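PDB 6NEY: uncharacterized protein from Trypanosoma cruzi, which probably binds acetylated lysine, as on histone tails, through its bromodomain and is likely to act in chromatin-linked transcription. Local coordinates for residues K52-D55 with L56-A60. Sequence-based numbering, arbitrary orientation.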
loop_
_atom_site.group_PDB
_atom_site.type_symbol
_atom_site.label_atom_id
_atom_site.label_comp_id
_atom_site.label_asym_id
_atom_site.label_seq_id
_atom_site.Cartn_x
_atom_site.Cartn_y
_atom_site.Cartn_z
ATOM N N LYS A 52 -5.295 13.390 -4.796
ATOM C CA LYS A 52 -4.378 12.740 -3.827
ATOM C C LYS A 52 -3.978 11.396 -4.446
ATOM O O LYS A 52 -4.884 10.641 -4.849
ATOM C CB LYS A 52 -5.079 12.619 -2.468
ATOM C CG LYS A 52 -4.172 12.409 -1.263
ATOM N N ARG A 53 -2.680 11.142 -4.598
ATOM C CA ARG A 53 -2.164 9.945 -5.314
ATOM C C ARG A 53 -1.205 9.172 -4.405
ATOM O O ARG A 53 -0.552 9.775 -3.537
ATOM C CB ARG A 53 -1.452 10.340 -6.612
ATOM C CG ARG A 53 -2.379 10.911 -7.676
ATOM C CD ARG A 53 -1.635 11.613 -8.800
ATOM N NE ARG A 53 -0.810 12.719 -8.318
ATOM C CZ ARG A 53 -1.270 13.902 -7.912
ATOM N NH1 ARG A 53 -2.570 14.163 -7.915
ATOM N NH2 ARG A 53 -0.417 14.822 -7.490
ATOM N N CYS A 54 -1.134 7.864 -4.619
ATOM C CA CYS A 54 -0.113 6.983 -4.015
ATOM C C CYS A 54 0.111 5.811 -4.978
ATOM O O CYS A 54 -0.771 5.534 -5.838
ATOM C CB CYS A 54 -0.515 6.542 -2.608
ATOM S SG CYS A 54 0.898 6.020 -1.593
ATOM N N ASP A 55 1.274 5.192 -4.886
ATOM C CA ASP A 55 1.572 3.923 -5.596
ATOM C C ASP A 55 2.540 3.136 -4.709
ATOM O O ASP A 55 2.935 3.676 -3.667
ATOM C CB ASP A 55 2.077 4.213 -7.014
ATOM C CG ASP A 55 3.341 5.054 -7.074
ATOM O OD1 ASP A 55 4.347 4.647 -6.469
ATOM O OD2 ASP A 55 3.315 6.104 -7.751
ATOM N N LEU A 56 2.906 1.912 -5.085
ATOM C CA LEU A 56 3.733 1.048 -4.204
ATOM C C LEU A 56 5.167 1.572 -4.097
ATOM O O LEU A 56 5.761 1.358 -3.037
ATOM C CB LEU A 56 3.675 -0.414 -4.655
ATOM C CG LEU A 56 2.313 -1.075 -4.456
ATOM C CD1 LEU A 56 2.293 -2.444 -5.105
ATOM C CD2 LEU A 56 1.952 -1.181 -2.965
ATOM N N ALA A 57 5.708 2.221 -5.124
ATOM C CA ALA A 57 7.047 2.855 -5.050
ATOM C C ALA A 57 7.032 3.930 -3.959
ATOM O O ALA A 57 7.966 3.957 -3.140
ATOM C CB ALA A 57 7.463 3.397 -6.402
ATOM N N THR A 58 6.011 4.786 -3.940
ATOM C CA THR A 58 5.815 5.866 -2.938
ATOM C C THR A 58 5.617 5.283 -1.531
ATOM O O THR A 58 6.199 5.826 -0.577
ATOM C CB THR A 58 4.663 6.764 -3.385
ATOM O OG1 THR A 58 5.134 7.312 -4.619
ATOM C CG2 THR A 58 4.304 7.827 -2.372
ATOM N N ALA A 59 4.804 4.234 -1.400
ATOM C CA ALA A 59 4.577 3.525 -0.127
ATOM C C ALA A 59 5.909 2.944 0.353
ATOM O O ALA A 59 6.160 3.029 1.568
ATOM C CB ALA A 59 3.514 2.449 -0.290
ATOM N N ALA A 60 6.717 2.373 -0.538
ATOM C CA ALA A 60 7.987 1.710 -0.155
ATOM C C ALA A 60 8.985 2.776 0.323
ATOM O O ALA A 60 9.717 2.516 1.278
ATOM C CB ALA A 60 8.544 0.886 -1.279
#
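With chi1 at 60°, the carboxylate of D55 sits between its own backbone N and carbonyl carbon and is swung forward over the first turn of the helix that starts at L56, where it meets T58. The threonine answers with OG1 set beside its own backbone N and on the carboxylate side, while CG2 is turned toward C54. D55 OD1 accepts from T58 N at 3.0 Å. This bond is nearly straight, with an N-H...O angle of 164°. The donor arrives on the syn side of the carboxylate but 33° out of its plane. T58 OG1 adds a weak second bond to D55 OD1 at 3.3 Å, its side chain crossing that of the aspartate at about a right angle. The backbone N of D55, by contrast, is buried by the contact and has no partner in the model. This is an N-cap: D55 immediately precedes helix 56-64 and covers the amide of its third residue, a place where the helix dipole would tend to favour the negative charge. In the left-handed four-helix bundle of bromodomains, segment 52-55 corresponds to the end of the ZA loop, and D55 thus caps the A helix. The backbone carries the turn onward, A59 N donating to D55 O at 3.0 Å, and A60 N to L56 O repeats the pattern one residue later. On the other branch of T58, CG2 meets C54 SG at 3.9 Å, and the cysteine also touches D80 and L83 of helix 75-92. L56 points away from the loop and is buried against F31 and against M84 of that same helix, while K52 O receives a hydrogen bond from N87 ND2.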